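Local coordinates for protein meta cleavage compound hydrolase (Janthinobacterium, PDB 1J1I) that hydrolyses a carbon-carbon bond of the ring-opened meta-cleavage compound formed in carbazole breakdown, probably releasing anthranilate by way of an alpha/beta-hydrolase serine active site, at residues His43-Trp55 with Val68-Ala80. Sequence-based numbering, arbitrary orientation.
Sequences HGGGAGAESEGNW and VIAMDMLGFGKTA
Helix 51-55 passes strand 68-71 with axes 8.6 Å apart at an angle of 122°, and the preceding loop, 43-50, packs against the turns that follow the strand. Its HGGG sequence is consistent with the oxyanion-hole loop of the alpha/beta-hydrolase fold, Gly44 lies beside the active-site Ser114, and the contact illustrates how buried polar side chains can fasten one loop to another. The His43 ring has Glu50 CA over one face and the Asp72-Met73 backbone at its edge: Met73 N gives NE2 a nearly straight bond of 2.9 Å, tilted somewhat from the ring plane, while ND1 donates to Gly44 O. Met73, bent at its thioether (chi3 -80°), brings CE within 3.5 Å of His43 CE1, and the Phe76 ring lies obliquely to the imidazole, its edge turned to the carbonyl oxygens of Gly46 and Ala49. A water links Ala49 O to Gly77 N. Asp72 binds both segments: OD1 receives Ser51 N and Ser51 OG from opposite faces of the carboxylate, whereas OD2 takes Lys78 N and a salt bridge from Arg29, which also pairs with Glu50. With Asp72 cut back to an alanine, Ser51 N, the Ser51 hydroxyl and Lys78 N would probably lose this acceptor, and Arg29 one of its carboxylate partners. At the helix start, the Ser51 hydroxyl, beside its own backbone N (chi1 -59°), closes to 2.6 Å between OG and Asp72 OD1.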
loop_
_atom_site.group_PDB
_atom_site.type_symbol
_atom_site.label_atom_id
_atom_site.label_comp_id
_atom_site.label_asym_id
_atom_site.label_seq_id
_atom_site.Cartn_x
_atom_site.Cartn_y
_atom_site.Cartn_z
ATOM N N HIS A 43 -14.444 -11.835 -9.233
ATOM C CA HIS A 43 -13.651 -13.012 -8.889
ATOM C C HIS A 43 -12.613 -13.379 -9.956
ATOM O O HIS A 43 -12.657 -12.885 -11.081
ATOM C CB HIS A 43 -14.591 -14.201 -8.649
ATOM C CG HIS A 43 -15.381 -14.600 -9.860
ATOM N ND1 HIS A 43 -14.863 -15.405 -10.853
ATOM C CD2 HIS A 43 -16.625 -14.257 -10.268
ATOM C CE1 HIS A 43 -15.753 -15.539 -11.819
ATOM N NE2 HIS A 43 -16.832 -14.852 -11.490
ATOM N N GLY A 44 -11.686 -14.258 -9.592
ATOM C CA GLY A 44 -10.664 -14.678 -10.531
ATOM C C GLY A 44 -11.106 -15.839 -11.399
ATOM O O GLY A 44 -12.241 -16.314 -11.302
ATOM N N GLY A 45 -10.203 -16.297 -12.261
ATOM C CA GLY A 45 -10.514 -17.412 -13.129
ATOM C C GLY A 45 -10.341 -18.703 -12.357
ATOM O O GLY A 45 -10.254 -18.695 -11.128
ATOM N N GLY A 46 -10.281 -19.817 -13.069
ATOM C CA GLY A 46 -10.119 -21.090 -12.393
ATOM C C GLY A 46 -11.443 -21.817 -12.299
ATOM O O GLY A 46 -12.500 -21.196 -12.160
ATOM N N ALA A 47 -11.384 -23.140 -12.377
ATOM C CA ALA A 47 -12.584 -23.959 -12.308
ATOM C C ALA A 47 -13.284 -23.788 -10.966
ATOM O O ALA A 47 -12.661 -23.892 -9.914
ATOM C CB ALA A 47 -12.222 -25.429 -12.534
ATOM N N GLY A 48 -14.583 -23.510 -11.011
ATOM C CA GLY A 48 -15.342 -23.342 -9.787
ATOM C C GLY A 48 -15.184 -21.991 -9.116
ATOM O O GLY A 48 -15.700 -21.777 -8.021
ATOM N N ALA A 49 -14.476 -21.071 -9.761
ATOM C CA ALA A 49 -14.289 -19.751 -9.175
ATOM C C ALA A 49 -15.553 -18.924 -9.359
ATOM O O ALA A 49 -16.127 -18.875 -10.449
ATOM C CB ALA A 49 -13.102 -19.043 -9.818
ATOM N N GLU A 50 -15.993 -18.294 -8.276
ATOM C CA GLU A 50 -17.180 -17.449 -8.303
ATOM C C GLU A 50 -17.184 -16.492 -7.112
ATOM O O GLU A 50 -16.297 -16.544 -6.255
ATOM C CB GLU A 50 -18.461 -18.303 -8.358
ATOM C CG GLU A 50 -18.549 -19.437 -7.345
ATOM C CD GLU A 50 -18.777 -18.940 -5.933
ATOM O OE1 GLU A 50 -19.822 -18.298 -5.690
ATOM O OE2 GLU A 50 -17.911 -19.189 -5.070
ATOM N N SER A 51 -18.186 -15.624 -7.063
ATOM C CA SER A 51 -18.284 -14.596 -6.035
ATOM C C SER A 51 -18.260 -14.972 -4.555
ATOM O O SER A 51 -17.570 -14.323 -3.770
ATOM C CB SER A 51 -19.517 -13.732 -6.310
ATOM O OG SER A 51 -19.420 -13.125 -7.590
ATOM N N GLU A 52 -19.010 -15.995 -4.161
ATOM C CA GLU A 52 -19.050 -16.368 -2.751
ATOM C C GLU A 52 -17.695 -16.858 -2.240
ATOM O O GLU A 52 -17.197 -16.370 -1.225
ATOM C CB GLU A 52 -20.132 -17.429 -2.521
ATOM C CG GLU A 52 -20.397 -17.771 -1.066
ATOM C CD GLU A 52 -21.723 -18.497 -0.887
ATOM O OE1 GLU A 52 -21.962 -19.494 -1.604
ATOM O OE2 GLU A 52 -22.524 -18.069 -0.029
ATOM N N GLY A 53 -17.100 -17.810 -2.951
ATOM C CA GLY A 53 -15.814 -18.351 -2.541
ATOM C C GLY A 53 -14.690 -17.327 -2.563
ATOM O O GLY A 53 -13.770 -17.384 -1.747
ATOM N N ASN A 54 -14.755 -16.383 -3.492
ATOM C CA ASN A 54 -13.721 -15.361 -3.589
ATOM C C ASN A 54 -13.857 -14.215 -2.589
ATOM O O ASN A 54 -12.860 -13.719 -2.077
ATOM C CB ASN A 54 -13.696 -14.743 -4.997
ATOM C CG ASN A 54 -12.720 -15.438 -5.937
ATOM O OD1 ASN A 54 -12.044 -14.787 -6.728
ATOM N ND2 ASN A 54 -12.656 -16.758 -5.862
ATOM N N TRP A 55 -15.087 -13.804 -2.295
ATOM C CA TRP A 55 -15.280 -12.641 -1.437
ATOM C C TRP A 55 -16.008 -12.787 -0.112
ATOM O O TRP A 55 -16.258 -11.788 0.568
ATOM C CB TRP A 55 -15.971 -11.555 -2.262
ATOM C CG TRP A 55 -15.315 -11.328 -3.599
ATOM C CD1 TRP A 55 -15.755 -11.760 -4.819
ATOM C CD2 TRP A 55 -14.109 -10.597 -3.843
ATOM N NE1 TRP A 55 -14.898 -11.337 -5.810
ATOM C CE2 TRP A 55 -13.880 -10.622 -5.237
ATOM C CE3 TRP A 55 -13.197 -9.922 -3.018
ATOM C CZ2 TRP A 55 -12.777 -9.989 -5.826
ATOM C CZ3 TRP A 55 -12.101 -9.293 -3.604
ATOM C CH2 TRP A 55 -11.903 -9.334 -4.996
ATOM N N VAL A 68 -21.790 -3.113 -1.636
ATOM C CA VAL A 68 -20.941 -4.122 -2.258
ATOM C C VAL A 68 -21.710 -5.043 -3.201
ATOM O O VAL A 68 -22.726 -5.629 -2.826
ATOM C CB VAL A 68 -20.241 -4.975 -1.187
ATOM C CG1 VAL A 68 -19.317 -5.976 -1.848
ATOM C CG2 VAL A 68 -19.470 -4.071 -0.223
ATOM N N ILE A 69 -21.200 -5.174 -4.420
ATOM C CA ILE A 69 -21.824 -6.003 -5.449
ATOM C C ILE A 69 -20.777 -6.959 -6.029
ATOM O O ILE A 69 -19.892 -6.538 -6.777
ATOM C CB ILE A 69 -22.388 -5.111 -6.589
ATOM C CG1 ILE A 69 -23.436 -4.133 -6.032
ATOM C CG2 ILE A 69 -22.959 -5.978 -7.707
ATOM C CD1 ILE A 69 -24.758 -4.766 -5.599
ATOM N N ALA A 70 -20.873 -8.237 -5.666
ATOM C CA ALA A 70 -19.943 -9.257 -6.148
ATOM C C ALA A 70 -20.606 -9.981 -7.320
ATOM O O ALA A 70 -21.541 -10.757 -7.130
ATOM C CB ALA A 70 -19.615 -10.242 -5.024
ATOM N N MET A 71 -20.102 -9.723 -8.525
ATOM C CA MET A 71 -20.657 -10.283 -9.763
ATOM C C MET A 71 -19.936 -11.502 -10.331
ATOM O O MET A 71 -18.713 -11.518 -10.412
ATOM C CB MET A 71 -20.667 -9.189 -10.838
ATOM C CG MET A 71 -21.240 -9.601 -12.199
ATOM S SD MET A 71 -20.601 -8.570 -13.567
ATOM C CE MET A 71 -19.155 -9.555 -14.058
ATOM N N ASP A 72 -20.703 -12.515 -10.736
ATOM C CA ASP A 72 -20.117 -13.697 -11.365
ATOM C C ASP A 72 -19.910 -13.351 -12.836
ATOM O O ASP A 72 -20.838 -12.885 -13.507
ATOM C CB ASP A 72 -21.056 -14.906 -11.273
ATOM C CG ASP A 72 -20.966 -15.621 -9.940
ATOM O OD1 ASP A 72 -20.188 -15.179 -9.060
ATOM O OD2 ASP A 72 -21.683 -16.632 -9.781
ATOM N N MET A 73 -18.698 -13.560 -13.338
ATOM C CA MET A 73 -18.418 -13.270 -14.735
ATOM C C MET A 73 -19.142 -14.224 -15.676
ATOM O O MET A 73 -19.576 -15.309 -15.286
ATOM C CB MET A 73 -16.918 -13.367 -15.026
ATOM C CG MET A 73 -16.069 -12.257 -14.409
ATOM S SD MET A 73 -14.362 -12.356 -14.979
ATOM C CE MET A 73 -13.741 -13.666 -13.924
ATOM N N LEU A 74 -19.259 -13.794 -16.923
ATOM C CA LEU A 74 -19.875 -14.579 -17.983
ATOM C C LEU A 74 -19.242 -15.970 -17.986
ATOM O O LEU A 74 -18.017 -16.098 -18.050
ATOM C CB LEU A 74 -19.605 -13.894 -19.325
ATOM C CG LEU A 74 -20.001 -14.581 -20.633
ATOM C CD1 LEU A 74 -21.517 -14.664 -20.747
ATOM C CD2 LEU A 74 -19.416 -13.781 -21.794
ATOM N N GLY A 75 -20.078 -17.002 -17.908
ATOM C CA GLY A 75 -19.581 -18.368 -17.922
ATOM C C GLY A 75 -19.157 -18.957 -16.586
ATOM O O GLY A 75 -18.809 -20.137 -16.516
ATOM N N PHE A 76 -19.174 -18.152 -15.524
ATOM C CA PHE A 76 -18.773 -18.635 -14.204
ATOM C C PHE A 76 -19.912 -18.633 -13.191
ATOM O O PHE A 76 -20.936 -17.974 -13.387
ATOM C CB PHE A 76 -17.631 -17.777 -13.628
ATOM C CG PHE A 76 -16.311 -17.948 -14.333
ATOM C CD1 PHE A 76 -16.094 -17.393 -15.588
ATOM C CD2 PHE A 76 -15.282 -18.664 -13.729
ATOM C CE1 PHE A 76 -14.867 -17.550 -16.235
ATOM C CE2 PHE A 76 -14.050 -18.827 -14.368
ATOM C CZ PHE A 76 -13.845 -18.268 -15.622
ATOM N N GLY A 77 -19.705 -19.367 -12.100
ATOM C CA GLY A 77 -20.679 -19.441 -11.027
ATOM C C GLY A 77 -22.108 -19.693 -11.464
ATOM O O GLY A 77 -22.398 -20.703 -12.106
ATOM N N LYS A 78 -23.004 -18.773 -11.113
ATOM C CA LYS A 78 -24.410 -18.916 -11.468
ATOM C C LYS A 78 -24.824 -18.012 -12.621
ATOM O O LYS A 78 -25.999 -17.957 -12.982
ATOM C CB LYS A 78 -25.294 -18.644 -10.250
ATOM C CG LYS A 78 -25.100 -19.642 -9.114
ATOM C CD LYS A 78 -26.125 -19.425 -8.017
ATOM C CE LYS A 78 -25.872 -20.347 -6.833
ATOM N NZ LYS A 78 -26.862 -20.134 -5.741
ATOM N N THR A 79 -23.861 -17.295 -13.190
ATOM C CA THR A 79 -24.146 -16.418 -14.318
ATOM C C THR A 79 -24.366 -17.288 -15.549
ATOM O O THR A 79 -23.870 -18.413 -15.611
ATOM C CB THR A 79 -22.986 -15.422 -14.540
ATOM O OG1 THR A 79 -23.081 -14.384 -13.559
ATOM C CG2 THR A 79 -23.040 -14.808 -15.930
ATOM N N ALA A 80 -25.116 -16.769 -16.516
ATOM C CA ALA A 80 -25.441 -17.501 -17.740
ATOM C C ALA A 80 -24.231 -17.995 -18.528
ATOM O O ALA A 80 -23.174 -17.363 -18.555
ATOM C CB ALA A 80 -26.332 -16.644 -18.645
HETATM O O HOH W 1 -17.429 -21.160 -11.664
#